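Side-chain contacts in branched-chain alpha-ketoacid decarboxylase (Lactococcus lactis, PDB 2VBF), which uses thiamine diphosphate and magnesium to decarboxylate branched-chain, and probably also aromatic, 2-keto acids to aldehydes: residues His136-Ala139 against Lys144-Met147; Gln215-Lys220 against Gly331-Lys336; Lys290-Ser295 against Gln361-Gln366; Val529-Glu534 against Tyr543-Val548. One frame throughout, in Å; residues are numbered along the deposited sequence.

Interaction 1 (His136-Ala139 against Lys144-Met147)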
loop_
_atom_site.group_PDB
_atom_site.type_symbol
_atom_site.label_atom_id
_atom_site.label_comp_id
_atom_site.label_asym_id
_atom_site.label_seq_id
_atom_site.Cartn_x
_atom_site.Cartn_y
_atom_site.Cartn_z
ATOM N N HIS A 136 6.376 -1.137 -15.143
ATOM C CA HIS A 136 5.344 -0.421 -14.395
ATOM C C HIS A 136 4.132 -0.067 -15.268
ATOM O O HIS A 136 3.436 0.903 -14.980
ATOM C CB HIS A 136 5.826 0.858 -13.683
ATOM C CG HIS A 136 7.073 0.716 -12.867
ATOM N ND1 HIS A 136 7.518 -0.479 -12.338
ATOM C CD2 HIS A 136 7.950 1.660 -12.451
ATOM C CE1 HIS A 136 8.640 -0.264 -11.668
ATOM N NE2 HIS A 136 8.920 1.027 -11.717
ATOM N N THR A 137 3.887 -0.843 -16.326
ATOM C CA THR A 137 2.664 -0.714 -17.124
ATOM C C THR A 137 1.965 -2.064 -17.236
ATOM O O THR A 137 2.510 -3.087 -16.810
ATOM C CB THR A 137 2.934 -0.166 -18.553
ATOM O OG1 THR A 137 3.549 -1.163 -19.377
ATOM C CG2 THR A 137 3.828 1.072 -18.485
ATOM N N LEU A 138 0.774 -2.060 -17.828
ATOM C CA LEU A 138 0.031 -3.296 -18.086
ATOM C C LEU A 138 0.392 -3.933 -19.434
ATOM O O LEU A 138 -0.281 -4.877 -19.884
ATOM C CB LEU A 138 -1.478 -3.019 -18.009
ATOM C CG LEU A 138 -1.964 -2.313 -16.737
ATOM C CD1 LEU A 138 -3.475 -2.122 -16.778
ATOM C CD2 LEU A 138 -1.542 -3.072 -15.472
ATOM N N ALA A 139 1.449 -3.418 -20.066
ATOM C CA ALA A 139 1.914 -3.888 -21.385
ATOM C C ALA A 139 0.803 -3.796 -22.444
ATOM O O ALA A 139 0.607 -4.709 -23.255
ATOM C CB ALA A 139 2.484 -5.310 -21.295
ATOM N N LYS A 144 -2.353 6.169 -19.309
ATOM C CA LYS A 144 -3.358 7.026 -18.703
ATOM C C LYS A 144 -4.288 6.345 -17.707
ATOM O O LYS A 144 -5.077 7.041 -17.070
ATOM C CB LYS A 144 -4.169 7.718 -19.808
ATOM C CG LYS A 144 -3.303 8.649 -20.646
ATOM C CD LYS A 144 -4.061 9.337 -21.761
ATOM C CE LYS A 144 -3.322 10.601 -22.248
ATOM N NZ LYS A 144 -2.028 10.343 -22.946
ATOM N N HIS A 145 -4.183 5.018 -17.556
ATOM C CA HIS A 145 -5.042 4.256 -16.639
ATOM C C HIS A 145 -4.916 4.760 -15.203
ATOM O O HIS A 145 -5.902 4.882 -14.485
ATOM C CB HIS A 145 -4.655 2.778 -16.550
ATOM C CG HIS A 145 -4.857 1.984 -17.794
ATOM N ND1 HIS A 145 -6.066 1.904 -18.454
ATOM C CD2 HIS A 145 -4.012 1.154 -18.449
ATOM C CE1 HIS A 145 -5.944 1.085 -19.486
ATOM N NE2 HIS A 145 -4.711 0.608 -19.498
ATOM N N PHE A 146 -3.679 4.993 -14.768
ATOM C CA PHE A 146 -3.427 5.206 -13.344
ATOM C C PHE A 146 -3.924 6.591 -12.931
ATOM O O PHE A 146 -4.487 6.737 -11.855
ATOM C CB PHE A 146 -1.964 4.894 -12.982
ATOM C CG PHE A 146 -1.489 3.558 -13.533
ATOM C CD1 PHE A 146 -2.286 2.428 -13.408
ATOM C CD2 PHE A 146 -0.272 3.435 -14.194
ATOM C CE1 PHE A 146 -1.884 1.217 -13.936
ATOM C CE2 PHE A 146 0.127 2.209 -14.717
ATOM C CZ PHE A 146 -0.684 1.115 -14.596
ATOM N N MET A 147 -3.793 7.587 -13.801
ATOM C CA MET A 147 -4.358 8.903 -13.523
ATOM C C MET A 147 -5.893 8.824 -13.453
ATOM O O MET A 147 -6.494 9.426 -12.564
ATOM C CB MET A 147 -3.926 9.958 -14.553
ATOM C CG MET A 147 -4.394 11.375 -14.199
ATOM S SD MET A 147 -3.552 12.662 -15.133
ATOM C CE MET A 147 -4.368 12.463 -16.701
#
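The Leu138 side chain and the backbone O of His136 meet His145 and Phe146 where the chain, after an ST turn at Thr137, swings round into helix 145-149. This is the N-terminal thiamine diphosphate domain, and only four residues separate the two segments. No hydrogen bond spans the contact, which rests on van der Waals packing. The leucine has chi1 at -52°, beside its backbone N, and this brings CG and CD1 up to the two rings at the helix start. CD1 of Leu138 lies obliquely to the imidazole of His145, 3.7 Å from CD2, while CG of Leu138 is 4.2 Å from CZ of Phe146. The two rings thus receive different parts of one side chain, and Pro152 of the second subunit packs on both Leu138 and His145.

The polar bonds lie within the loop or run to the second subunit. His145 NE2 bonds to Asp140 OD2 in the short connection. Thr137 OG1 takes the N-H of Ala139 at 3.2 Å with an N-H...O angle of 157°, and is also bonded to Val134 O, so the threonine fixes the bend just beside the packed leucine. The His136 ring leads away from the helix: it touches the bound thiamine diphosphate, and its ND1 bonds to Trp424 O of the second subunit.

Phe146 also meets Phe95 edge-to-face, with helix 97-111 packed on it. On the side facing the loop its CE2 lies 3.6 Å from His136 O, a buried carbonyl oxygen with no hydrogen-bond partner in the model.

Interaction 2 (Gln215-Lys220 against Gly331-Lys336)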
loop_
_atom_site.group_PDB
_atom_site.type_symbol
_atom_site.label_atom_id
_atom_site.label_comp_id
_atom_site.label_asym_id
_atom_site.label_seq_id
_atom_site.Cartn_x
_atom_site.Cartn_y
_atom_site.Cartn_z
ATOM N N GLN A 215 -21.557 38.400 2.854
ATOM C CA GLN A 215 -21.920 39.459 3.798
ATOM C C GLN A 215 -23.289 39.196 4.425
ATOM O O GLN A 215 -23.492 39.465 5.605
ATOM C CB GLN A 215 -21.879 40.845 3.133
ATOM C CG GLN A 215 -21.336 41.938 4.047
ATOM C CD GLN A 215 -19.912 41.655 4.524
ATOM O OE1 GLN A 215 -19.052 41.225 3.744
ATOM N NE2 GLN A 215 -19.661 41.887 5.811
ATOM N N VAL A 216 -24.218 38.663 3.639
ATOM C CA VAL A 216 -25.507 38.220 4.159
ATOM C C VAL A 216 -25.327 37.090 5.182
ATOM O O VAL A 216 -25.980 37.090 6.229
ATOM C CB VAL A 216 -26.441 37.727 3.036
ATOM C CG1 VAL A 216 -27.739 37.197 3.622
ATOM C CG2 VAL A 216 -26.735 38.848 2.040
ATOM N N ILE A 217 -24.458 36.128 4.870
ATOM C CA ILE A 217 -24.181 35.022 5.795
ATOM C C ILE A 217 -23.625 35.570 7.103
ATOM O O ILE A 217 -24.073 35.176 8.182
ATOM C CB ILE A 217 -23.202 33.975 5.200
ATOM C CG1 ILE A 217 -23.909 33.114 4.145
ATOM C CG2 ILE A 217 -22.657 33.068 6.305
ATOM C CD1 ILE A 217 -23.012 32.103 3.456
ATOM N N LEU A 218 -22.667 36.490 7.011
ATOM C CA LEU A 218 -22.082 37.099 8.207
ATOM C C LEU A 218 -23.114 37.870 9.039
ATOM O O LEU A 218 -23.098 37.803 10.266
ATOM C CB LEU A 218 -20.912 38.012 7.836
ATOM C CG LEU A 218 -19.617 37.253 7.571
ATOM C CD1 LEU A 218 -18.689 38.093 6.709
ATOM C CD2 LEU A 218 -18.956 36.854 8.891
ATOM N N SER A 219 -23.999 38.597 8.362
ATOM C CA SER A 219 -25.050 39.368 9.041
ATOM C C SER A 219 -26.016 38.468 9.802
ATOM O O SER A 219 -26.408 38.781 10.932
ATOM C CB SER A 219 -25.822 40.224 8.034
ATOM O OG SER A 219 -24.974 41.230 7.509
ATOM N N LYS A 220 -26.394 37.353 9.182
ATOM C CA LYS A 220 -27.273 36.382 9.835
ATOM C C LYS A 220 -26.583 35.678 11.006
ATOM O O LYS A 220 -27.218 35.396 12.028
ATOM C CB LYS A 220 -27.815 35.366 8.824
ATOM C CG LYS A 220 -29.220 35.701 8.318
ATOM C CD LYS A 220 -29.408 35.311 6.856
ATOM C CE LYS A 220 -30.872 35.039 6.521
ATOM N NZ LYS A 220 -31.791 36.128 6.973
ATOM N N GLY A 331 -23.208 25.771 2.450
ATOM C CA GLY A 331 -23.674 26.274 3.732
ATOM C C GLY A 331 -25.161 26.007 3.817
ATOM O O GLY A 331 -25.825 25.868 2.785
ATOM N N ILE A 332 -25.676 25.895 5.041
ATOM C CA ILE A 332 -27.106 25.724 5.281
ATOM C C ILE A 332 -27.496 26.764 6.325
ATOM O O ILE A 332 -27.073 26.672 7.481
ATOM C CB ILE A 332 -27.488 24.316 5.803
ATOM C CG1 ILE A 332 -26.784 23.198 5.028
ATOM C CG2 ILE A 332 -29.011 24.117 5.743
ATOM C CD1 ILE A 332 -27.291 22.980 3.662
ATOM N N ILE A 333 -28.273 27.758 5.896
ATOM C CA ILE A 333 -28.663 28.888 6.743
ATOM C C ILE A 333 -30.111 28.656 7.140
ATOM O O ILE A 333 -31.028 28.952 6.370
ATOM C CB ILE A 333 -28.545 30.250 6.015
ATOM C CG1 ILE A 333 -27.181 30.406 5.340
ATOM C CG2 ILE A 333 -28.776 31.400 6.981
ATOM C CD1 ILE A 333 -27.101 29.735 4.011
ATOM N N PHE A 334 -30.319 28.098 8.328
ATOM C CA PHE A 334 -31.664 27.757 8.782
ATOM C C PHE A 334 -32.438 27.052 7.662
ATOM O O PHE A 334 -33.522 27.493 7.257
ATOM C CB PHE A 334 -32.394 29.014 9.279
ATOM C CG PHE A 334 -31.656 29.739 10.364
ATOM C CD1 PHE A 334 -31.389 29.104 11.567
ATOM C CD2 PHE A 334 -31.204 31.043 10.184
ATOM C CE1 PHE A 334 -30.696 29.756 12.585
ATOM C CE2 PHE A 334 -30.506 31.695 11.189
ATOM C CZ PHE A 334 -30.254 31.048 12.395
ATOM N N ASN A 335 -31.836 25.977 7.150
ATOM C CA ASN A 335 -32.420 25.085 6.131
ATOM C C ASN A 335 -32.309 25.547 4.689
ATOM O O ASN A 335 -32.587 24.761 3.797
ATOM C CB ASN A 335 -33.904 24.779 6.391
ATOM C CG ASN A 335 -34.143 24.178 7.760
ATOM O OD1 ASN A 335 -33.547 23.157 8.111
ATOM N ND2 ASN A 335 -35.015 24.811 8.543
ATOM N N LYS A 336 -31.879 26.785 4.459
ATOM C CA LYS A 336 -31.677 27.284 3.100
ATOM C C LYS A 336 -30.263 26.919 2.658
ATOM O O LYS A 336 -29.291 27.413 3.221
ATOM C CB LYS A 336 -31.862 28.802 3.038
ATOM C CG LYS A 336 -31.774 29.395 1.624
ATOM C CD LYS A 336 -31.194 30.812 1.631
ATOM C CE LYS A 336 -30.970 31.328 0.216
ATOM N NZ LYS A 336 -29.976 32.434 0.169
#
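No flat group carries the meeting of Ile217 and Lys220 with Ile333: three aliphatic chains do the touching, with neither a ring face nor a ring edge between them. The one ring in these segments, Phe334, comes no closer to the helix than CE2 at 5.0 Å from Lys220 O.

Ile333 carries both contacts. Its two branches are dealt to different partners: CG1 stands beside the backbone N (chi1 -50°) and faces Ile217, while CG2, anti to that N, faces the lysine. CG1 of Ile217 lies 4.4 Å from CG1 of Ile333, a loose apolar approach. On the solvent side, CG2 of Ile333 meets CD of Lys220 at 4.0 Å, the lysine chain running nearly perpendicular to the isoleucine. The bend at chi2 of Lys220 brings its CD to that methyl.

Each backbone has its own local bracing. In the helix, Gln215 O accepts from both Ser219 N and Ser219 OG, the latter at 3.0 Å, and the two donors come from opposite faces of the carbonyl plane. On the other side a type I' turn runs from Ile333 to Lys336, tied by Lys336 N to Ile333 O at 3.0 Å and by the return bond from Ile333 N to Lys336 O. It is the tip of a tight beta hairpin.

Helix 212-227 lies against the antiparallel end of the central domain's mixed sheet: Ile217 also touches Leu326 of strand 323-326 and Val338 of the outermost strand 336-338, and Ile333 packs on Ile324 and Val338.

Interaction 3 (Lys290-Ser295 against Gln361-Gln366)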
loop_
_atom_site.group_PDB
_atom_site.type_symbol
_atom_site.label_atom_id
_atom_site.label_comp_id
_atom_site.label_asym_id
_atom_site.label_seq_id
_atom_site.Cartn_x
_atom_site.Cartn_y
_atom_site.Cartn_z
ATOM N N LYS A 290 -23.520 16.997 26.484
ATOM C CA LYS A 290 -24.650 16.571 25.669
ATOM C C LYS A 290 -25.867 17.473 25.867
ATOM O O LYS A 290 -26.429 17.997 24.921
ATOM C CB LYS A 290 -25.021 15.142 26.036
ATOM C CG LYS A 290 -25.971 14.500 25.072
ATOM C CD LYS A 290 -25.940 12.990 25.235
ATOM C CE LYS A 290 -26.991 12.459 26.189
ATOM N NZ LYS A 290 -27.448 13.422 27.211
ATOM N N ASN A 291 -26.247 17.676 27.117
ATOM C CA ASN A 291 -27.391 18.517 27.427
ATOM C C ASN A 291 -27.234 19.966 26.958
ATOM O O ASN A 291 -28.201 20.573 26.496
ATOM C CB ASN A 291 -27.649 18.504 28.931
ATOM C CG ASN A 291 -28.138 17.154 29.437
ATOM O OD1 ASN A 291 -28.600 16.303 28.663
ATOM N ND2 ASN A 291 -28.041 16.955 30.750
ATOM N N PHE A 292 -26.021 20.507 27.078
ATOM C CA PHE A 292 -25.742 21.880 26.706
ATOM C C PHE A 292 -25.888 22.040 25.196
ATOM O O PHE A 292 -26.650 22.890 24.712
ATOM C CB PHE A 292 -24.326 22.287 27.153
ATOM C CG PHE A 292 -24.072 23.772 27.087
ATOM C CD1 PHE A 292 -24.053 24.537 28.246
ATOM C CD2 PHE A 292 -23.843 24.408 25.869
ATOM C CE1 PHE A 292 -23.825 25.903 28.196
ATOM C CE2 PHE A 292 -23.633 25.782 25.808
ATOM C CZ PHE A 292 -23.618 26.534 26.984
ATOM N N VAL A 293 -25.154 21.213 24.454
ATOM C CA VAL A 293 -25.170 21.275 22.991
ATOM C C VAL A 293 -26.578 21.103 22.431
ATOM O O VAL A 293 -26.988 21.858 21.565
ATOM C CB VAL A 293 -24.249 20.216 22.353
ATOM C CG1 VAL A 293 -24.388 20.244 20.806
ATOM C CG2 VAL A 293 -22.806 20.448 22.779
ATOM N N GLU A 294 -27.308 20.122 22.950
ATOM C CA GLU A 294 -28.627 19.753 22.426
ATOM C C GLU A 294 -29.776 20.653 22.914
ATOM O O GLU A 294 -30.907 20.549 22.415
ATOM C CB GLU A 294 -28.904 18.275 22.740
ATOM C CG GLU A 294 -27.860 17.351 22.095
ATOM C CD GLU A 294 -28.054 15.876 22.389
ATOM O OE1 GLU A 294 -28.972 15.517 23.168
ATOM O OE2 GLU A 294 -27.280 15.073 21.826
ATOM N N SER A 295 -29.493 21.521 23.885
ATOM C CA SER A 295 -30.448 22.557 24.322
ATOM C C SER A 295 -30.103 23.980 23.823
ATOM O O SER A 295 -30.871 24.928 24.055
ATOM C CB SER A 295 -30.558 22.556 25.849
ATOM O OG SER A 295 -29.373 23.020 26.466
ATOM N N GLN A 361 -23.178 30.653 31.480
ATOM C CA GLN A 361 -22.256 29.697 32.052
ATOM C C GLN A 361 -21.921 28.635 31.018
ATOM O O GLN A 361 -22.549 28.556 29.961
ATOM C CB GLN A 361 -22.881 29.034 33.281
ATOM C CG GLN A 361 -23.159 29.992 34.437
ATOM C CD GLN A 361 -21.904 30.704 34.908
ATOM O OE1 GLN A 361 -21.782 31.928 34.772
ATOM N NE2 GLN A 361 -20.951 29.939 35.440
ATOM N N TYR A 362 -20.909 27.836 31.331
ATOM C CA TYR A 362 -20.538 26.704 30.494
ATOM C C TYR A 362 -20.976 25.457 31.269
ATOM O O TYR A 362 -22.098 25.416 31.768
ATOM C CB TYR A 362 -19.037 26.758 30.195
ATOM C CG TYR A 362 -18.625 28.095 29.607
ATOM C CD1 TYR A 362 -19.161 28.541 28.399
ATOM C CD2 TYR A 362 -17.719 28.923 30.267
ATOM C CE1 TYR A 362 -18.803 29.763 27.859
ATOM C CE2 TYR A 362 -17.346 30.151 29.732
ATOM C CZ TYR A 362 -17.895 30.568 28.530
ATOM O OH TYR A 362 -17.524 31.781 28.001
ATOM N N ILE A 363 -20.125 24.442 31.339
ATOM C CA ILE A 363 -20.404 23.266 32.143
ATOM C C ILE A 363 -19.251 23.065 33.107
ATOM O O ILE A 363 -18.136 23.520 32.840
ATOM C CB ILE A 363 -20.608 22.019 31.243
ATOM C CG1 ILE A 363 -19.344 21.689 30.442
ATOM C CG2 ILE A 363 -21.792 22.227 30.301
ATOM C CD1 ILE A 363 -19.509 20.467 29.554
ATOM N N ASP A 364 -19.522 22.395 34.222
ATOM C CA ASP A 364 -18.505 22.193 35.247
ATOM C C ASP A 364 -17.382 21.349 34.671
ATOM O O ASP A 364 -17.621 20.277 34.115
ATOM C CB ASP A 364 -19.093 21.513 36.490
ATOM C CG ASP A 364 -20.112 22.387 37.221
ATOM O OD1 ASP A 364 -20.359 23.535 36.783
ATOM O OD2 ASP A 364 -20.669 21.921 38.242
ATOM N N LYS A 365 -16.161 21.858 34.774
ATOM C CA LYS A 365 -14.989 21.106 34.361
ATOM C C LYS A 365 -14.528 20.236 35.524
ATOM O O LYS A 365 -14.373 20.721 36.649
ATOM C CB LYS A 365 -13.859 22.039 33.905
ATOM C CG LYS A 365 -13.943 22.429 32.423
ATOM C CD LYS A 365 -12.579 22.369 31.733
ATOM C CE LYS A 365 -12.711 22.431 30.217
ATOM N NZ LYS A 365 -13.224 23.741 29.734
ATOM N N GLN A 366 -14.330 18.950 35.249
ATOM C CA GLN A 366 -13.827 18.016 36.249
ATOM C C GLN A 366 -12.349 18.299 36.522
ATOM O O GLN A 366 -11.584 18.629 35.606
ATOM C CB GLN A 366 -14.013 16.573 35.780
ATOM C CG GLN A 366 -13.796 15.530 36.866
ATOM C CD GLN A 366 -14.182 14.129 36.420
ATOM O OE1 GLN A 366 -14.330 13.858 35.226
ATOM N NE2 GLN A 366 -14.346 13.231 37.383
#
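CG of Phe292 stands anti to its own backbone N, chi1 -167°, which throws the ring off helix 287-295 toward the segment 361-366. Ile363 answers with CG2 anti to its carbonyl carbon, leaving CG1 in the crowded position between N and C (chi1 62°). The methyl CG2 of Ile363 thus comes 3.8 Å from Phe292 CD1, oblique to the ring, and 4.0 Å from Phe292 CB. Further along the ring, Gln361 O sits at the edge, near the ring plane, 3.4 Å from Phe292 CE1. Tyr362 starts away from the helix, and its hydroxyl bonds to Lys256 O.

Helix 287-295 of the central domain meets the loop beside strand 276-279, an outermost strand of the domain's mixed sheet, whose Leu277 touches Phe292, Tyr362 and Ile363 alike. With an alanine in place of Phe292, Ile363 CG2 would probably lose the ring it packs on, and Lys230 its cation-pi partner.

The ring works in two ways at once. Lys230 makes a cation-pi contact with it, while the carbonyl of Gln361, already bonded to Tyr358 OH, meets its edge. The electron-poor C-H rim is likely to suit that oxygen, and the electron-rich pi cloud the lysine.

Interaction 4 (Val529-Glu534 against Tyr543-Val548)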
loop_
_atom_site.group_PDB
_atom_site.type_symbol
_atom_site.label_atom_id
_atom_site.label_comp_id
_atom_site.label_asym_id
_atom_site.label_seq_id
_atom_site.Cartn_x
_atom_site.Cartn_y
_atom_site.Cartn_z
ATOM N N VAL A 529 4.201 6.681 34.600
ATOM C CA VAL A 529 4.500 8.043 35.046
ATOM C C VAL A 529 6.004 8.332 35.015
ATOM O O VAL A 529 6.407 9.394 34.537
ATOM C CB VAL A 529 3.901 8.323 36.448
ATOM C CG1 VAL A 529 4.430 9.634 37.014
ATOM C CG2 VAL A 529 2.386 8.349 36.363
ATOM N N SER A 530 6.828 7.392 35.485
ATOM C CA SER A 530 8.290 7.564 35.486
ATOM C C SER A 530 8.831 7.782 34.074
ATOM O O SER A 530 9.555 8.742 33.819
ATOM C CB SER A 530 8.988 6.355 36.132
ATOM O OG SER A 530 10.413 6.471 36.089
ATOM N N VAL A 531 8.452 6.897 33.159
ATOM C CA VAL A 531 8.940 6.963 31.783
ATOM C C VAL A 531 8.381 8.172 31.030
ATOM O O VAL A 531 9.090 8.806 30.256
ATOM C CB VAL A 531 8.606 5.675 30.995
ATOM C CG1 VAL A 531 9.028 5.827 29.551
ATOM C CG2 VAL A 531 9.289 4.460 31.633
ATOM N N MET A 532 7.112 8.489 31.247
ATOM C CA MET A 532 6.515 9.662 30.616
ATOM C C MET A 532 7.250 10.946 31.006
ATOM O O MET A 532 7.556 11.768 30.152
ATOM C CB MET A 532 5.037 9.778 30.974
ATOM C CG MET A 532 4.431 11.113 30.613
ATOM S SD MET A 532 4.272 11.357 28.841
ATOM C CE MET A 532 2.574 10.822 28.726
ATOM N N LYS A 533 7.523 11.114 32.299
ATOM C CA LYS A 533 8.223 12.307 32.786
ATOM C C LYS A 533 9.652 12.362 32.258
ATOM O O LYS A 533 10.142 13.424 31.854
ATOM C CB LYS A 533 8.241 12.312 34.316
ATOM C CG LYS A 533 6.892 12.565 34.941
ATOM C CD LYS A 533 7.011 12.553 36.453
ATOM C CE LYS A 533 5.766 13.114 37.114
ATOM N NZ LYS A 533 5.898 13.125 38.612
ATOM N N GLU A 534 10.309 11.206 32.275
ATOM C CA GLU A 534 11.658 11.025 31.738
ATOM C C GLU A 534 11.672 11.455 30.271
ATOM O O GLU A 534 12.508 12.267 29.857
ATOM C CB GLU A 534 12.053 9.546 31.894
ATOM C CG GLU A 534 13.438 9.134 31.408
ATOM C CD GLU A 534 13.630 7.610 31.414
ATOM O OE1 GLU A 534 12.702 6.888 31.845
ATOM O OE2 GLU A 534 14.703 7.140 30.984
ATOM N N TYR A 543 11.659 8.595 22.140
ATOM C CA TYR A 543 11.292 7.567 23.099
ATOM C C TYR A 543 10.368 6.544 22.436
ATOM O O TYR A 543 9.459 6.913 21.689
ATOM C CB TYR A 543 10.675 8.184 24.359
ATOM C CG TYR A 543 11.761 8.694 25.264
ATOM C CD1 TYR A 543 12.517 9.807 24.900
ATOM C CD2 TYR A 543 12.083 8.039 26.448
ATOM C CE1 TYR A 543 13.554 10.269 25.704
ATOM C CE2 TYR A 543 13.114 8.494 27.260
ATOM C CZ TYR A 543 13.840 9.610 26.886
ATOM O OH TYR A 543 14.868 10.056 27.682
ATOM N N TRP A 544 10.653 5.269 22.697
ATOM C CA TRP A 544 9.935 4.141 22.110
ATOM C C TRP A 544 9.490 3.225 23.255
ATOM O O TRP A 544 10.281 2.445 23.794
ATOM C CB TRP A 544 10.858 3.413 21.149
ATOM C CG TRP A 544 10.195 2.400 20.279
ATOM C CD1 TRP A 544 10.157 1.041 20.463
ATOM C CD2 TRP A 544 9.483 2.657 19.060
ATOM N NE1 TRP A 544 9.471 0.449 19.434
ATOM C CE2 TRP A 544 9.039 1.414 18.564
ATOM C CE3 TRP A 544 9.168 3.819 18.349
ATOM C CZ2 TRP A 544 8.301 1.297 17.381
ATOM C CZ3 TRP A 544 8.437 3.704 17.176
ATOM C CH2 TRP A 544 8.013 2.444 16.703
ATOM N N ILE A 545 8.223 3.352 23.632
ATOM C CA ILE A 545 7.723 2.819 24.880
ATOM C C ILE A 545 6.657 1.775 24.627
ATOM O O ILE A 545 5.545 2.099 24.192
ATOM C CB ILE A 545 7.144 3.951 25.756
ATOM C CG1 ILE A 545 8.221 5.000 26.047
ATOM C CG2 ILE A 545 6.542 3.394 27.045
ATOM C CD1 ILE A 545 7.643 6.363 26.414
ATOM N N GLU A 546 6.993 0.519 24.928
ATOM C CA GLU A 546 6.039 -0.570 24.789
ATOM C C GLU A 546 5.176 -0.635 26.048
ATOM O O GLU A 546 5.681 -0.918 27.141
ATOM C CB GLU A 546 6.767 -1.897 24.540
ATOM C CG GLU A 546 5.822 -3.101 24.439
ATOM C CD GLU A 546 6.537 -4.406 24.174
ATOM O OE1 GLU A 546 7.761 -4.387 23.908
ATOM O OE2 GLU A 546 5.850 -5.451 24.216
ATOM N N LEU A 547 3.882 -0.348 25.894
ATOM C CA LEU A 547 2.907 -0.467 26.985
ATOM C C LEU A 547 2.252 -1.830 26.907
ATOM O O LEU A 547 1.756 -2.220 25.846
ATOM C CB LEU A 547 1.827 0.613 26.884
ATOM C CG LEU A 547 2.307 2.065 26.815
ATOM C CD1 LEU A 547 1.108 2.998 26.681
ATOM C CD2 LEU A 547 3.156 2.433 28.047
ATOM N N VAL A 548 2.235 -2.561 28.024
ATOM C CA VAL A 548 1.552 -3.846 28.063
ATOM C C VAL A 548 0.183 -3.693 28.731
ATOM O O VAL A 548 0.071 -3.227 29.871
ATOM C CB VAL A 548 2.395 -4.941 28.771
ATOM C CG1 VAL A 548 1.653 -6.272 28.728
ATOM C CG2 VAL A 548 3.762 -5.065 28.106
HETATM O O HOH W 1 16.239 8.518 29.605
#
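Tyr543 OH, lying 4.1 Å from Glu534 CG, is gripped by two partners: Asp538 OD2 near the end of the helix and a water that donates to it at 2.8 Å. The same water donates to Glu534 OE2 over a short 2.5 Å, so it bridges the strand's phenol and the helix's carboxylate, which have no direct hydrogen bond. Lys520 forms a salt bridge to that same OE2, and this probably helps to keep the glutamate charged.

Glu534 reaches the water because CG is anti to the backbone N (chi1 -179°) and the chain stays extended beyond it. The tyrosine crosses it at about a right angle, with carboxylate and ring planes 77° apart. Neither group stacks on the other; the phenol oxygen is 3.9 Å from Glu534 O.

The contact closes a beta-alpha-beta crossover in the C-terminal thiamine diphosphate domain: strand 517-522, helix 525-537, then strand 542-548, which lies parallel to and next to the first strand in the sheet. Val522 of strand 517-522 touches both Val531 of the helix and Ile545 of the second strand.

One turn earlier on the helix, the packing is apolar and tight. Val531 CG1, anti to its backbone N, lies 3.5 Å from CD1 of Ile545, a tight approach for two methyl groups, and 3.7 Å from Ile545 CG1. The two branches run antiparallel alongside one another. Ile545 also touches Phe475 of strand 473-478, the neighbour on its other side, on which Met532 of the helix packs as well.

The four contacts are spread through the chain and none touches another. Interaction 1 is the one tied to the cofactor: the His136 side chain is about 3 Å from a bound thiamine diphosphate, with Trp424 and Gly425 of the second subunit beside it, while interactions 2, 3 and 4 lie away from the cofactor and magnesium sites. Interactions 2 and 3 have centres 26 Å apart, and their segments alternate along the chain. Interaction 4, in the C-terminal domain, has its centre 34 Å from that of interaction 3 and 46 Å from that of interaction 1. Interactions 1 and 3, with centres 54 Å apart, lie on opposite sides of the chain's centre.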